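Long-range contact in MGS-M5 (Unidentified, PDB 4Q3N), which probably catalyses the NAD-dependent interconversion of L-lactate and pyruvate, as a Rossmann-fold lactate dehydrogenase that assembles from four chains: residues Ile161-Ala170 with Trp184-Lys192. Residues are numbered along the deposited sequence; the frame is centred on the assembly and turned at random.
Sequences IHIDSRNVHA and WSNANVGAK. With ACT (acetate ion), chain E.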
ATOM      1  N   ILE A 161     -20.815   7.587 -16.508  1.00 24.04           N
ATOM      2  CA  ILE A 161     -20.647   8.959 -15.993  1.00 25.70           C
ATOM      3  C   ILE A 161     -19.194   9.363 -15.785  1.00 26.90           C
ATOM      4  O   ILE A 161     -18.921  10.513 -15.409  1.00 26.96           O
ATOM      5  CB  ILE A 161     -21.412   9.138 -14.671  1.00 24.67           C
ATOM      6  CG1 ILE A 161     -20.928   8.130 -13.620  1.00 23.83           C
ATOM      7  CG2 ILE A 161     -22.925   8.886 -14.903  1.00 27.23           C
ATOM      8  CD1 ILE A 161     -21.462   8.419 -12.204  1.00 24.66           C
ATOM      9  N   HIS A 162     -18.276   8.444 -16.063  1.00 25.75           N
ATOM     10  CA  HIS A 162     -16.829   8.723 -16.002  1.00 26.55           C
ATOM     11  C   HIS A 162     -16.444   9.302 -14.621  1.00 25.79           C
ATOM     12  O   HIS A 162     -15.761  10.337 -14.538  1.00 24.47           O
ATOM     13  CB  HIS A 162     -16.431   9.689 -17.119  1.00 30.76           C
ATOM     14  CG  HIS A 162     -16.893   9.224 -18.468  1.00 36.05           C
ATOM     15  ND1 HIS A 162     -17.759   9.955 -19.257  1.00 38.78           N
ATOM     16  CD2 HIS A 162     -16.669   8.059 -19.127  1.00 38.11           C
ATOM     17  CE1 HIS A 162     -18.009   9.276 -20.370  1.00 40.20           C
ATOM     18  NE2 HIS A 162     -17.363   8.123 -20.313  1.00 39.79           N
ATOM     19  N   ILE A 163     -16.898   8.616 -13.581  1.00 26.13           N
ATOM     20  CA  ILE A 163     -16.545   8.913 -12.161  1.00 24.31           C
ATOM     21  C   ILE A 163     -15.900   7.629 -11.581  1.00 26.45           C
ATOM     22  O   ILE A 163     -16.357   6.519 -11.892  1.00 25.22           O
ATOM     23  CB  ILE A 163     -17.819   9.283 -11.324  1.00 23.80           C
ATOM     24  CG1 ILE A 163     -18.502  10.540 -11.878  1.00 24.60           C
ATOM     25  CG2 ILE A 163     -17.499   9.394  -9.747  1.00 23.08           C
ATOM     26  CD1 ILE A 163     -17.630  11.783 -11.784  1.00 25.35           C
ATOM     27  N   ASP A 164     -14.819   7.767 -10.816  1.00 23.14           N
ATOM     28  CA  ASP A 164     -14.222   6.676 -10.042  1.00 22.11           C
ATOM     29  C   ASP A 164     -15.332   5.757  -9.499  1.00 23.26           C
ATOM     30  O   ASP A 164     -16.240   6.222  -8.806  1.00 23.30           O
ATOM     31  CB  ASP A 164     -13.395   7.313  -8.902  1.00 24.77           C
ATOM     32  CG  ASP A 164     -12.515   6.311  -8.139  1.00 25.82           C
ATOM     33  OD1 ASP A 164     -12.824   5.082  -8.141  1.00 24.03           O
ATOM     34  OD2 ASP A 164     -11.519   6.779  -7.490  1.00 29.33           O
ATOM     35  N   SER A 165     -15.291   4.457  -9.840  1.00 22.10           N
ATOM     36  CA  SER A 165     -16.341   3.518  -9.413  1.00 22.41           C
ATOM     37  C   SER A 165     -16.454   3.468  -7.897  1.00 23.51           C
ATOM     38  O   SER A 165     -17.512   3.131  -7.316  1.00 24.39           O
ATOM     39  CB  SER A 165     -16.045   2.090  -9.966  1.00 22.27           C
ATOM     40  OG  SER A 165     -14.887   1.490  -9.399  1.00 24.05           O
ATOM     41  N   ARG A 166     -15.359   3.823  -7.235  1.00 22.88           N
ATOM     42  CA  ARG A 166     -15.351   3.774  -5.745  1.00 24.35           C
ATOM     43  C   ARG A 166     -16.165   4.943  -5.168  1.00 25.30           C
ATOM     44  O   ARG A 166     -16.463   4.967  -3.987  1.00 25.17           O
ATOM     45  CB  ARG A 166     -13.908   3.772  -5.215  1.00 26.02           C
ATOM     46  CG  ARG A 166     -13.178   2.457  -5.644  1.00 28.22           C
ATOM     47  CD  ARG A 166     -11.674   2.551  -5.458  1.00 28.39           C
ATOM     48  NE  ARG A 166     -11.108   3.751  -6.069  1.00 28.45           N
ATOM     49  CZ  ARG A 166      -9.830   4.074  -5.984  1.00 28.78           C
ATOM     50  NH1 ARG A 166      -8.974   3.244  -5.381  1.00 28.39           N
ATOM     51  NH2 ARG A 166      -9.409   5.191  -6.543  1.00 27.02           N
ATOM     52  N   ASN A 167     -16.569   5.887  -6.017  1.00 22.77           N
ATOM     53  CA  ASN A 167     -17.440   6.994  -5.579  1.00 23.60           C
ATOM     54  C   ASN A 167     -18.910   6.656  -5.862  1.00 24.11           C
ATOM     55  O   ASN A 167     -19.786   7.453  -5.587  1.00 24.74           O
ATOM     56  CB  ASN A 167     -17.130   8.303  -6.341  1.00 25.00           C
ATOM     57  CG  ASN A 167     -16.164   9.215  -5.627  1.00 26.24           C
ATOM     58  OD1 ASN A 167     -16.020   9.228  -4.385  1.00 32.47           O
ATOM     59  ND2 ASN A 167     -15.489   9.998  -6.416  1.00 22.68           N
ATOM     60  N   VAL A 168     -19.166   5.486  -6.459  1.00 22.92           N
ATOM     61  CA  VAL A 168     -20.523   5.102  -6.829  1.00 24.10           C
ATOM     62  C   VAL A 168     -21.112   4.255  -5.735  1.00 25.72           C
ATOM     63  O   VAL A 168     -20.605   3.191  -5.449  1.00 26.71           O
ATOM     64  CB  VAL A 168     -20.541   4.337  -8.195  1.00 26.75           C
ATOM     65  CG1 VAL A 168     -21.984   3.834  -8.516  1.00 26.31           C
ATOM     66  CG2 VAL A 168     -20.017   5.273  -9.331  1.00 24.10           C
ATOM     67  N   HIS A 169     -22.165   4.734  -5.074  1.00 23.71           N
ATOM     68  CA  HIS A 169     -22.637   4.040  -3.875  1.00 24.05           C
ATOM     69  C   HIS A 169     -24.038   3.514  -4.116  1.00 26.58           C
ATOM     70  O   HIS A 169     -25.012   4.230  -3.895  1.00 27.16           O
ATOM     71  CB  HIS A 169     -22.655   4.952  -2.681  1.00 27.22           C
ATOM     72  CG  HIS A 169     -21.356   5.657  -2.481  1.00 30.51           C
ATOM     73  ND1 HIS A 169     -20.167   4.974  -2.324  1.00 30.63           N
ATOM     74  CD2 HIS A 169     -21.053   6.978  -2.429  1.00 29.66           C
ATOM     75  CE1 HIS A 169     -19.188   5.845  -2.149  1.00 30.45           C
ATOM     76  NE2 HIS A 169     -19.696   7.064  -2.227  1.00 32.25           N
ATOM     77  N   ALA A 170     -24.119   2.266  -4.553  1.00 24.70           N
ATOM     78  CA  ALA A 170     -25.370   1.650  -4.951  1.00 26.95           C
ATOM     79  C   ALA A 170     -25.169   0.150  -4.727  1.00 28.58           C
ATOM     80  O   ALA A 170     -24.014  -0.308  -4.801  1.00 29.80           O
ATOM     81  CB  ALA A 170     -25.675   1.951  -6.433  1.00 26.19           C
ATOM     82  N   TRP A 184     -32.335   1.039  -6.693  1.00 29.79           N
ATOM     83  CA  TRP A 184     -32.154   2.384  -7.247  1.00 29.65           C
ATOM     84  C   TRP A 184     -32.621   3.502  -6.305  1.00 29.84           C
ATOM     85  O   TRP A 184     -32.209   4.626  -6.483  1.00 28.47           O
ATOM     86  CB  TRP A 184     -32.901   2.532  -8.589  1.00 30.78           C
ATOM     87  CG  TRP A 184     -32.321   1.667  -9.737  1.00 29.85           C
ATOM     88  CD1 TRP A 184     -32.963   0.674 -10.454  1.00 32.75           C
ATOM     89  CD2 TRP A 184     -31.015   1.785 -10.302  1.00 30.26           C
ATOM     90  NE1 TRP A 184     -32.118   0.157 -11.410  1.00 31.46           N
ATOM     91  CE2 TRP A 184     -30.914   0.809 -11.343  1.00 30.90           C
ATOM     92  CE3 TRP A 184     -29.910   2.608 -10.026  1.00 30.00           C
ATOM     93  CZ2 TRP A 184     -29.762   0.652 -12.117  1.00 30.88           C
ATOM     94  CZ3 TRP A 184     -28.744   2.435 -10.776  1.00 30.41           C
ATOM     95  CH2 TRP A 184     -28.675   1.455 -11.805  1.00 30.40           C
ATOM     96  N   SER A 185     -33.533   3.220  -5.361  1.00 30.50           N
ATOM     97  CA  SER A 185     -34.092   4.285  -4.518  1.00 31.90           C
ATOM     98  C   SER A 185     -33.034   4.821  -3.545  1.00 31.25           C
ATOM     99  O   SER A 185     -33.173   5.942  -3.025  1.00 33.52           O
ATOM    100  CB  SER A 185     -35.292   3.783  -3.725  1.00 33.18           C
ATOM    101  OG  SER A 185     -34.874   2.714  -2.866  1.00 32.42           O
ATOM    102  N   ASN A 186     -32.036   4.001  -3.253  1.00 30.83           N
ATOM    103  CA  ASN A 186     -30.925   4.377  -2.336  1.00 33.26           C
ATOM    104  C   ASN A 186     -29.583   4.307  -3.047  1.00 35.23           C
ATOM    105  O   ASN A 186     -28.713   3.529  -2.658  1.00 35.35           O
ATOM    106  CB  ASN A 186     -30.858   3.449  -1.117  1.00 34.40           C
ATOM    107  CG  ASN A 186     -31.981   3.665  -0.126  1.00 37.47           C
ATOM    108  OD1 ASN A 186     -31.756   4.176   0.969  1.00 38.88           O
ATOM    109  ND2 ASN A 186     -33.196   3.257  -0.489  1.00 38.14           N
ATOM    110  N   ALA A 187     -29.427   5.041  -4.137  1.00 35.72           N
ATOM    111  CA  ALA A 187     -28.201   4.968  -4.926  1.00 35.43           C
ATOM    112  C   ALA A 187     -27.698   6.388  -5.088  1.00 36.29           C
ATOM    113  O   ALA A 187     -28.500   7.272  -5.334  1.00 34.14           O
ATOM    114  CB  ALA A 187     -28.443   4.321  -6.272  1.00 34.48           C
ATOM    115  N   ASN A 188     -26.404   6.618  -4.861  1.00 37.32           N
ATOM    116  CA  ASN A 188     -25.850   7.928  -5.101  1.00 41.51           C
ATOM    117  C   ASN A 188     -24.436   7.883  -5.683  1.00 35.98           C
ATOM    118  O   ASN A 188     -23.783   6.829  -5.760  1.00 33.52           O
ATOM    119  CB  ASN A 188     -25.867   8.792  -3.841  1.00 50.41           C
ATOM    120  CG  ASN A 188     -25.474   8.055  -2.617  1.00 59.00           C
ATOM    121  OD1 ASN A 188     -26.321   7.435  -1.968  1.00 68.01           O
ATOM    122  ND2 ASN A 188     -24.198   8.153  -2.244  1.00 58.64           N
ATOM    123  N   VAL A 189     -24.014   9.031  -6.187  1.00 31.85           N
ATOM    124  CA  VAL A 189     -22.652   9.168  -6.686  1.00 28.82           C
ATOM    125  C   VAL A 189     -22.030  10.246  -5.810  1.00 30.78           C
ATOM    126  O   VAL A 189     -22.498  11.380  -5.789  1.00 29.89           O
ATOM    127  CB  VAL A 189     -22.638   9.521  -8.195  1.00 27.04           C
ATOM    128  CG1 VAL A 189     -21.190   9.737  -8.687  1.00 25.82           C
ATOM    129  CG2 VAL A 189     -23.320   8.396  -8.986  1.00 24.89           C
ATOM    130  N   GLY A 190     -21.037   9.873  -5.006  1.00 32.98           N
ATOM    131  CA  GLY A 190     -20.511  10.817  -4.031  1.00 38.34           C
ATOM    132  C   GLY A 190     -21.608  10.927  -2.981  1.00 43.53           C
ATOM    133  O   GLY A 190     -21.985   9.939  -2.354  1.00 53.83           O
ATOM    134  N   ALA A 191     -22.193  12.101  -2.838  1.00 39.64           N
ATOM    135  CA  ALA A 191     -23.306  12.236  -1.897  1.00 37.19           C
ATOM    136  C   ALA A 191     -24.619  12.508  -2.654  1.00 34.84           C
ATOM    137  O   ALA A 191     -25.651  12.742  -2.057  1.00 36.39           O
ATOM    138  CB  ALA A 191     -23.012  13.357  -0.921  1.00 37.45           C
ATOM    139  N   LYS A 192     -24.540  12.527  -3.968  1.00 32.15           N
ATOM    140  CA  LYS A 192     -25.624  12.997  -4.827  1.00 30.76           C
ATOM    141  C   LYS A 192     -26.558  11.869  -5.285  1.00 30.23           C
ATOM    142  O   LYS A 192     -26.103  10.933  -5.921  1.00 30.51           O
ATOM    143  CB  LYS A 192     -25.007  13.685  -6.048  1.00 30.73           C
ATOM    144  CG  LYS A 192     -25.977  14.154  -7.114  1.00 30.33           C
ATOM    145  CD  LYS A 192     -25.323  15.151  -8.090  1.00 30.60           C
ATOM    146  CE  LYS A 192     -26.348  15.668  -9.115  1.00 31.32           C
ATOM    147  NZ  LYS A 192     -25.678  16.485 -10.187  1.00 31.63           N
TER
HETATM  148  C   ACT E 404     -22.427  14.659 -11.321  1.00 34.34           C
HETATM  149  O   ACT E 404     -23.658  14.681 -11.017  1.00 35.47           O
HETATM  150  OXT ACT E 404     -21.983  15.658 -11.952  1.00 32.85           O
HETATM  151  CH3 ACT E 404     -21.517  13.506 -11.011  1.00 33.52           C
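His169 and Asn188 face each other as an antiparallel hydrogen-bonded pair: His169 N gives to Asn188 O at 2.7 Å and Asn188 N returns a bond to His169 O at 2.9 Å. A third backbone bond, Gly190 N to Asn167 O (2.8 Å), extends the ladder. From its backbone the His169 side chain passes the amide of Asn188, with CB and CG both near Asn188 ND2; His169 CD2 comes nearest to that nitrogen, at 3.4 Å, and also lies 3.1 Å from Gly190 O. His169 NE2, at the tip, lies 3.7 Å from Gly190 O, a contact and not a hydrogen bond. Asn188 ND2 and Gly190 O thus both sit at the imidazole edge, the amide plane turned 56° from the ring. Strands 168-173 and 188-189 are neighbours in the small antiparallel sheet of the C-terminal lactate/malate dehydrogenase domain, where 188-189 runs into a type II' turn ending at Lys192, and the His169 ring stacks on His169 of the second subunit. With CG between its backbone N and carbonyl carbon (chi1 42°), Asn188 sends ND2 to Gly190 O at 2.8 Å, meeting it from above the carbonyl plane. A leucine here would probably leave the Gly190 carbonyl without its side-chain donor and put an apolar branch where the amide nitrogen lies at the imidazole edge. On the face carrying Val168, Val189 CG2 meets Ile161 CD1 tip to tip at 3.7 Å, while Val189 CG1 touches Ile163 CG2; helix 194-200 covers Val189 through Val197.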